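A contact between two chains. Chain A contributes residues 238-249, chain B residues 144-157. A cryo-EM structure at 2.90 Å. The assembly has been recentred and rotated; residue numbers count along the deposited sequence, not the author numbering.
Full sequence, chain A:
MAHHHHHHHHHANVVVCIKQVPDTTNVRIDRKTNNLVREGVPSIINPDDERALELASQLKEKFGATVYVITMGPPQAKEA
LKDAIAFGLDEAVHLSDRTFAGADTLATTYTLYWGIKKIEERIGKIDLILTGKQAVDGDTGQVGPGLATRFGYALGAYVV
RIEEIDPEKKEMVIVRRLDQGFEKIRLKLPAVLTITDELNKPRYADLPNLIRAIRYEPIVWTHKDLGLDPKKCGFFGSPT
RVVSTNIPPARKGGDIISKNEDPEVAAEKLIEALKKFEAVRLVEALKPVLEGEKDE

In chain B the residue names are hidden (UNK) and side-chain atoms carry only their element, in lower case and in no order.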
ATOM      1  N   SER A 238     -32.745  -9.536  21.237  1.00 53.37           N
ATOM      2  CA  SER A 238     -32.614  -8.089  21.276  1.00 53.37           C
ATOM      3  C   SER A 238     -33.688  -7.466  20.402  1.00 53.37           C
ATOM      4  O   SER A 238     -33.680  -7.682  19.180  1.00 53.37           O
ATOM      5  CB  SER A 238     -31.226  -7.673  20.788  1.00 53.37           C
ATOM      6  OG  SER A 238     -31.129  -6.271  20.649  1.00 53.37           O
ATOM      7  N   PRO A 239     -34.639  -6.722  20.965  1.00 53.26           N
ATOM      8  CA  PRO A 239     -35.594  -5.995  20.125  1.00 53.26           C
ATOM      9  C   PRO A 239     -34.907  -4.879  19.372  1.00 53.26           C
ATOM     10  O   PRO A 239     -35.003  -4.784  18.147  1.00 53.26           O
ATOM     11  CB  PRO A 239     -36.610  -5.444  21.133  1.00 53.26           C
ATOM     12  CG  PRO A 239     -36.362  -6.179  22.386  1.00 53.26           C
ATOM     13  CD  PRO A 239     -34.917  -6.522  22.392  1.00 53.26           C
ATOM     14  N   THR A 240     -34.198  -4.036  20.109  1.00 51.03           N
ATOM     15  CA  THR A 240     -33.485  -2.937  19.488  1.00 51.03           C
ATOM     16  C   THR A 240     -32.229  -3.447  18.790  1.00 51.03           C
ATOM     17  O   THR A 240     -31.701  -4.511  19.122  1.00 51.03           O
ATOM     18  CB  THR A 240     -33.133  -1.888  20.539  1.00 51.03           C
ATOM     19  OG1 THR A 240     -32.720  -2.537  21.751  1.00 51.03           O
ATOM     20  CG2 THR A 240     -34.324  -1.011  20.826  1.00 51.03           C
ATOM     21  N   ARG A 241     -31.786  -2.706  17.773  1.00 54.02           N
ATOM     22  CA  ARG A 241     -30.574  -3.026  17.016  1.00 54.02           C
ATOM     23  C   ARG A 241     -29.784  -1.729  16.875  1.00 54.02           C
ATOM     24  O   ARG A 241     -30.317  -0.726  16.395  1.00 54.02           O
ATOM     25  CB  ARG A 241     -30.886  -3.616  15.643  1.00 54.02           C
ATOM     26  CG  ARG A 241     -31.943  -4.712  15.597  1.00 54.02           C
ATOM     27  CD  ARG A 241     -31.425  -6.011  16.185  1.00 54.02           C
ATOM     28  NE  ARG A 241     -32.502  -6.871  16.664  1.00 54.02           N
ATOM     29  CZ  ARG A 241     -33.177  -7.723  15.899  1.00 54.02           C
ATOM     30  NH1 ARG A 241     -32.893  -7.832  14.608  1.00 54.02           N
ATOM     31  NH2 ARG A 241     -34.141  -8.465  16.426  1.00 54.02           N
ATOM     32  N   VAL A 242     -28.520  -1.749  17.285  1.00 46.94           N
ATOM     33  CA  VAL A 242     -27.653  -0.593  17.088  1.00 46.94           C
ATOM     34  C   VAL A 242     -27.227  -0.564  15.629  1.00 46.94           C
ATOM     35  O   VAL A 242     -26.431  -1.399  15.190  1.00 46.94           O
ATOM     36  CB  VAL A 242     -26.429  -0.630  18.018  1.00 46.94           C
ATOM     37  CG1 VAL A 242     -25.725   0.713  18.008  1.00 46.94           C
ATOM     38  CG2 VAL A 242     -26.846  -1.017  19.426  1.00 46.94           C
ATOM     39  N   VAL A 243     -27.751   0.392  14.865  1.00 50.78           N
ATOM     40  CA  VAL A 243     -27.522   0.371  13.427  1.00 50.78           C
ATOM     41  C   VAL A 243     -26.293   1.180  13.014  1.00 50.78           C
ATOM     42  O   VAL A 243     -25.671   0.862  11.996  1.00 50.78           O
ATOM     43  CB  VAL A 243     -28.786   0.833  12.674  1.00 50.78           C
ATOM     44  CG1 VAL A 243     -29.994   0.043  13.140  1.00 50.78           C
ATOM     45  CG2 VAL A 243     -29.043   2.323  12.839  1.00 50.78           C
ATOM     46  N   SER A 244     -25.898   2.188  13.796  1.00 48.45           N
ATOM     47  CA  SER A 244     -24.734   3.000  13.470  1.00 48.45           C
ATOM     48  C   SER A 244     -24.287   3.744  14.716  1.00 48.45           C
ATOM     49  O   SER A 244     -25.104   4.367  15.399  1.00 48.45           O
ATOM     50  CB  SER A 244     -25.025   4.006  12.348  1.00 48.45           C
ATOM     51  OG  SER A 244     -25.931   5.004  12.775  1.00 48.45           O
ATOM     52  N   THR A 245     -22.991   3.677  15.003  1.00 49.42           N
ATOM     53  CA  THR A 245     -22.378   4.458  16.065  1.00 49.42           C
ATOM     54  C   THR A 245     -21.480   5.512  15.441  1.00 49.42           C
ATOM     55  O   THR A 245     -20.663   5.209  14.568  1.00 49.42           O
ATOM     56  CB  THR A 245     -21.569   3.577  17.015  1.00 49.42           C
ATOM     57  OG1 THR A 245     -20.368   3.150  16.364  1.00 49.42           O
ATOM     58  CG2 THR A 245     -22.373   2.358  17.424  1.00 49.42           C
ATOM     59  N   ASN A 246     -21.634   6.752  15.892  1.00 47.20           N
ATOM     60  CA  ASN A 246     -20.897   7.868  15.325  1.00 47.20           C
ATOM     61  C   ASN A 246     -20.543   8.829  16.447  1.00 47.20           C
ATOM     62  O   ASN A 246     -21.357   9.073  17.339  1.00 47.20           O
ATOM     63  CB  ASN A 246     -21.721   8.570  14.239  1.00 47.20           C
ATOM     64  CG  ASN A 246     -21.171   9.930  13.876  1.00 47.20           C
ATOM     65  OD1 ASN A 246     -20.157  10.039  13.190  1.00 47.20           O
ATOM     66  ND2 ASN A 246     -21.836  10.980  14.342  1.00 47.20           N
ATOM     67  N   ILE A 247     -19.323   9.356  16.405  1.00 50.11           N
ATOM     68  CA  ILE A 247     -18.845  10.287  17.423  1.00 50.11           C
ATOM     69  C   ILE A 247     -19.558  11.621  17.224  1.00 50.11           C
ATOM     70  O   ILE A 247     -20.065  11.883  16.123  1.00 50.11           O
ATOM     71  CB  ILE A 247     -17.312  10.425  17.362  1.00 50.11           C
ATOM     72  CG1 ILE A 247     -16.879  11.381  16.253  1.00 50.11           C
ATOM     73  CG2 ILE A 247     -16.681   9.071  17.157  1.00 50.11           C
ATOM     74  CD1 ILE A 247     -15.483  11.879  16.409  1.00 50.11           C
ATOM     75  N   PRO A 248     -19.649  12.475  18.268  1.00 53.58           N
ATOM     76  CA  PRO A 248     -20.316  13.777  18.162  1.00 53.58           C
ATOM     77  C   PRO A 248     -19.465  14.782  17.371  1.00 53.58           C
ATOM     78  O   PRO A 248     -18.423  14.399  16.869  1.00 53.58           O
ATOM     79  CB  PRO A 248     -20.443  14.257  19.617  1.00 53.58           C
ATOM     80  CG  PRO A 248     -20.106  13.043  20.461  1.00 53.58           C
ATOM     81  CD  PRO A 248     -19.148  12.229  19.617  1.00 53.58           C
ATOM     82  N   PRO A 249     -19.890  16.061  17.254  1.00 58.22           N
ATOM     83  CA  PRO A 249     -19.127  17.075  16.522  1.00 58.22           C
ATOM     84  C   PRO A 249     -18.089  17.763  17.420  1.00 58.22           C
ATOM     85  O   PRO A 249     -17.931  17.352  18.557  1.00 58.22           O
ATOM     86  CB  PRO A 249     -20.223  18.077  16.137  1.00 58.22           C
ATOM     87  CG  PRO A 249     -21.177  18.033  17.311  1.00 58.22           C
ATOM     88  CD  PRO A 249     -21.138  16.599  17.802  1.00 58.22           C
TER
ATOM     89  N   UNK B 144     -20.470   8.329  27.788  1.00 38.98           N
ATOM     90  CA  UNK B 144     -20.462   9.636  28.414  1.00 38.98           C
ATOM     91  C   UNK B 144     -20.560  10.790  27.444  1.00 38.98           C
ATOM     92  O   UNK B 144     -20.037  11.872  27.725  1.00 38.98           O
ATOM     93  N   UNK B 145     -21.211  10.588  26.304  1.00 43.54           N
ATOM     94  CA  UNK B 145     -21.307  11.620  25.297  1.00 43.54           C
ATOM     95  C   UNK B 145     -20.227  11.583  24.247  1.00 43.54           C
ATOM     96  O   UNK B 145     -19.976  12.606  23.604  1.00 43.54           O
ATOM     97  N   UNK B 146     -19.576  10.437  24.053  1.00 42.55           N
ATOM     98  CA  UNK B 146     -18.511  10.301  23.073  1.00 42.55           C
ATOM     99  C   UNK B 146     -18.916   9.486  21.856  1.00 42.55           C
ATOM    100  O   UNK B 146     -18.158   9.444  20.883  1.00 42.55           O
ATOM    101  o   UNK B 146     -16.593  11.823  24.465  1.00 42.55           O
ATOM    102  c   UNK B 146     -16.536  10.608  24.633  1.00 42.55           C
ATOM    103  n   UNK B 146     -15.829  10.054  25.608  1.00 42.55           N
ATOM    104  c   UNK B 146     -17.276   9.659  23.718  1.00 42.55           C
ATOM    105  N   UNK B 147     -20.070   8.829  21.888  1.00 42.85           N
ATOM    106  CA  UNK B 147     -20.609   8.134  20.727  1.00 42.85           C
ATOM    107  C   UNK B 147     -22.102   8.394  20.668  1.00 42.85           C
ATOM    108  O   UNK B 147     -22.834   7.988  21.573  1.00 42.85           O
ATOM    109  c   UNK B 147     -19.072   6.475  18.651  1.00 42.85           C
ATOM    110  c   UNK B 147     -19.152   6.022  20.084  1.00 42.85           C
ATOM    111  c   UNK B 147     -19.245   4.513  20.169  1.00 42.85           C
ATOM    112  c   UNK B 147     -20.352   6.630  20.792  1.00 42.85           C
ATOM    113  N   UNK B 148     -22.551   9.058  19.607  1.00 45.13           N
ATOM    114  CA  UNK B 148     -23.981   9.213  19.351  1.00 45.13           C
ATOM    115  C   UNK B 148     -24.425   7.996  18.557  1.00 45.13           C
ATOM    116  O   UNK B 148     -24.466   8.011  17.327  1.00 45.13           O
ATOM    117  c   UNK B 148     -24.266  10.508  18.606  1.00 45.13           C
ATOM    118  s   UNK B 148     -23.871  12.068  20.845  1.00 45.13           S
ATOM    119  c   UNK B 148     -23.501  11.701  19.125  1.00 45.13           C
ATOM    120  c   UNK B 148     -25.632  12.350  20.754  1.00 45.13           C
ATOM    121  N   UNK B 149     -24.752   6.924  19.265  1.00 43.53           N
ATOM    122  CA  UNK B 149     -25.190   5.700  18.614  1.00 43.53           C
ATOM    123  C   UNK B 149     -26.646   5.824  18.189  1.00 43.53           C
ATOM    124  O   UNK B 149     -27.490   6.277  18.964  1.00 43.53           O
ATOM    125  c   UNK B 149     -25.014   4.508  19.548  1.00 43.53           C
ATOM    126  N   UNK B 150     -26.934   5.418  16.957  1.00 48.31           N
ATOM    127  CA  UNK B 150     -28.289   5.400  16.421  1.00 48.31           C
ATOM    128  C   UNK B 150     -28.835   3.984  16.537  1.00 48.31           C
ATOM    129  O   UNK B 150     -28.246   3.044  15.997  1.00 48.31           O
ATOM    130  c   UNK B 150     -28.304   5.862  14.964  1.00 48.31           C
ATOM    131  c   UNK B 150     -29.720   6.138  14.507  1.00 48.31           C
ATOM    132  o   UNK B 150     -27.521   7.053  14.830  1.00 48.31           O
ATOM    133  N   UNK B 151     -29.953   3.833  17.239  1.00 49.48           N
ATOM    134  CA  UNK B 151     -30.519   2.527  17.553  1.00 49.48           C
ATOM    135  C   UNK B 151     -31.946   2.485  17.026  1.00 49.48           C
ATOM    136  O   UNK B 151     -32.731   3.403  17.283  1.00 49.48           O
ATOM    137  c   UNK B 151     -30.487   2.238  19.068  1.00 49.48           C
ATOM    138  c   UNK B 151     -29.056   2.095  19.585  1.00 49.48           C
ATOM    139  c   UNK B 151     -28.487   3.333  20.199  1.00 49.48           C
ATOM    140  c   UNK B 151     -31.211   0.977  19.391  1.00 49.48           C
ATOM    141  N   UNK B 152     -32.281   1.426  16.288  1.00 59.76           N
ATOM    142  CA  UNK B 152     -33.609   1.241  15.719  1.00 59.76           C
ATOM    143  C   UNK B 152     -34.222  -0.045  16.252  1.00 59.76           C
ATOM    144  O   UNK B 152     -33.549  -1.077  16.312  1.00 59.76           O
ATOM    145  c   UNK B 152     -33.547   1.191  14.192  1.00 59.76           C
ATOM    146  c   UNK B 152     -33.435   2.548  13.523  1.00 59.76           C
ATOM    147  c   UNK B 152     -32.167   3.908  11.460  1.00 59.76           C
ATOM    148  s   UNK B 152     -33.090   2.403  11.761  1.00 59.76           S
ATOM    149  N   UNK B 153     -35.497   0.022  16.637  1.00 60.96           N
ATOM    150  CA  UNK B 153     -36.260  -1.160  17.011  1.00 60.96           C
ATOM    151  C   UNK B 153     -37.140  -1.562  15.839  1.00 60.96           C
ATOM    152  O   UNK B 153     -38.138  -0.876  15.568  1.00 60.96           O
ATOM    153  c   UNK B 153     -37.112  -0.887  18.248  1.00 60.96           C
ATOM    154  s   UNK B 153     -37.810  -2.362  19.016  1.00 60.96           S
ATOM    155  N   UNK B 154     -36.815  -2.634  15.106  1.00 62.01           N
ATOM    156  CA  UNK B 154     -37.576  -2.965  13.892  1.00 62.01           C
ATOM    157  C   UNK B 154     -39.003  -3.453  14.111  1.00 62.01           C
ATOM    158  O   UNK B 154     -39.927  -2.911  13.499  1.00 62.01           O
ATOM    159  c   UNK B 154     -36.721  -4.057  13.236  1.00 62.01           C
ATOM    160  c   UNK B 154     -35.875  -4.602  14.327  1.00 62.01           C
ATOM    161  c   UNK B 154     -35.602  -3.456  15.235  1.00 62.01           C
ATOM    162  N   UNK B 155     -39.218  -4.456  14.965  1.00 63.14           N
ATOM    163  CA  UNK B 155     -40.494  -5.158  14.962  1.00 63.14           C
ATOM    164  C   UNK B 155     -41.250  -5.153  16.281  1.00 63.14           C
ATOM    165  O   UNK B 155     -42.479  -5.281  16.254  1.00 63.14           O
ATOM    166  o   UNK B 155     -39.602  -8.332  16.014  1.00 63.14           O
ATOM    167  c   UNK B 155     -40.301  -6.620  14.528  1.00 63.14           C
ATOM    168  c   UNK B 155     -39.256  -7.334  15.350  1.00 63.14           C
ATOM    169  o   UNK B 155     -38.089  -6.897  15.330  1.00 63.14           O
ATOM    170  N   UNK B 156     -40.579  -5.023  17.419  1.00 59.26           N
ATOM    171  CA  UNK B 156     -41.275  -5.063  18.696  1.00 59.26           C
ATOM    172  C   UNK B 156     -42.016  -3.756  18.939  1.00 59.26           C
ATOM    173  O   UNK B 156     -41.556  -2.682  18.544  1.00 59.26           O
ATOM    174  c   UNK B 156     -39.916  -6.777  19.960  1.00 59.26           C
ATOM    175  c   UNK B 156     -40.294  -5.336  19.833  1.00 59.26           C
ATOM    176  c   UNK B 156     -40.331  -7.736  20.820  1.00 59.26           C
ATOM    177  n   UNK B 156     -39.005  -7.382  19.121  1.00 59.26           N
ATOM    178  n   UNK B 156     -39.665  -8.891  20.490  1.00 59.26           N
ATOM    179  c   UNK B 156     -38.871  -8.651  19.463  1.00 59.26           C
ATOM    180  N   UNK B 157     -43.177  -3.856  19.585  1.00 55.43           N
ATOM    181  CA  UNK B 157     -44.040  -2.706  19.793  1.00 55.43           C
ATOM    182  C   UNK B 157     -44.448  -2.591  21.256  1.00 55.43           C
ATOM    183  O   UNK B 157     -44.786  -3.601  21.886  1.00 55.43           O
ATOM    184  c   UNK B 157     -45.291  -2.798  18.912  1.00 55.43           C
ATOM    185  c   UNK B 157     -44.311  -1.227  17.237  1.00 55.43           C
ATOM    186  n   UNK B 157     -43.899  -1.051  15.849  1.00 55.43           N
ATOM    187  c   UNK B 157     -42.709  -1.404  15.376  1.00 55.43           C
ATOM    188  n   UNK B 157     -42.420  -1.205  14.098  1.00 55.43           N
ATOM    189  c   UNK B 157     -45.019  -2.550  17.444  1.00 55.43           C
ATOM    190  n   UNK B 157     -41.809  -1.948  16.179  1.00 55.43           N
TER

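Position 144 has no side-chain atoms and touches nothing on chain A. Its phi is positive, at 68°. It is Gly B144.

Position 145 is also bare. A CB at its backbone angles would jam against the carbonyl O of the residue before. Its own O lies 3.2 Å from CG of Pro A248. It is Gly B145.

Position 146 has two carbons, the second carrying one oxygen and one nitrogen. CA to CB points away from chain A, but the backbone O sits 3.2 Å from CD of Pro A248. It is Asn B146.

Position 147 has four carbons, forked at the second. CA to CB points away, yet the end of the side chain comes near Ile A247 and Thr A245. It is Leu B147, with CD2 3.8 Å from CG2 of Ile A247.

Position 148 is an unbranched chain of two carbons, a sulfur and a carbon. It packs on the ring of Pro A248. It is Met B148, and its CG is 3.9 Å from CG of Pro A248.

Position 149 has a single carbon. That CB lies 4.0 Å from CG2 of Thr A245. It is Ala B149.

Position 150 has one carbon carrying an oxygen and a carbon. The oxygen is near the hydroxyl of Ser A244. It is Thr B150; OG1 and OG of Ser A244 are 3.3 Å apart, a weak hydrogen bond.

Position 151 has four carbons, forked at the first, with one arm two carbons long. It meets Val A242 and Thr A240. It is Ile B151. CG1 is 3.8 Å from CG2 of Val A242.

Position 152 again has two carbons, a sulfur and a carbon, unbranched. Its end reaches Val A243. It is Met B152, with CE 3.8 Å from CG2 of Val A243.

Position 153 has one carbon, then a sulfur, close to Pro A239. It is Cys B153, with SG 3.9 Å from CB of Pro A239.

Position 154 has three carbons closing a ring onto its N. The ring lies over one face of the Arg A241 guanidinium. It is Pro B154.

Position 155 has two carbons, the second carrying two oxygens. One oxygen lies near the guanidinium of Arg A241. It is Asp B155. OD1 is 4.4 Å from NH2 of Arg A241, too far for a salt bridge.

Position 156 has one carbon, then a five-membered ring with two nitrogens. CB of Pro A239 lies over the ring face. It is His B156.

Position 157 has three carbons, a nitrogen, then a carbon carrying two nitrogens. It makes no contact with chain A. It is Arg B157.

The contact is an antiparallel strand pairing. N of Arg A241 bonds O of Met B152 at 2.8 Å, and N of Met B152 returns to O of Arg A241 at 2.9 Å. A bulge then shifts the register, so O of Thr B150 accepts from N of Val A243 at 2.9 Å and weakly from N of Ser A244 at 3.3 Å. Proline contacts flank the pairing.

Chain B, residues 144-157: GGNLMATIMCPDHR
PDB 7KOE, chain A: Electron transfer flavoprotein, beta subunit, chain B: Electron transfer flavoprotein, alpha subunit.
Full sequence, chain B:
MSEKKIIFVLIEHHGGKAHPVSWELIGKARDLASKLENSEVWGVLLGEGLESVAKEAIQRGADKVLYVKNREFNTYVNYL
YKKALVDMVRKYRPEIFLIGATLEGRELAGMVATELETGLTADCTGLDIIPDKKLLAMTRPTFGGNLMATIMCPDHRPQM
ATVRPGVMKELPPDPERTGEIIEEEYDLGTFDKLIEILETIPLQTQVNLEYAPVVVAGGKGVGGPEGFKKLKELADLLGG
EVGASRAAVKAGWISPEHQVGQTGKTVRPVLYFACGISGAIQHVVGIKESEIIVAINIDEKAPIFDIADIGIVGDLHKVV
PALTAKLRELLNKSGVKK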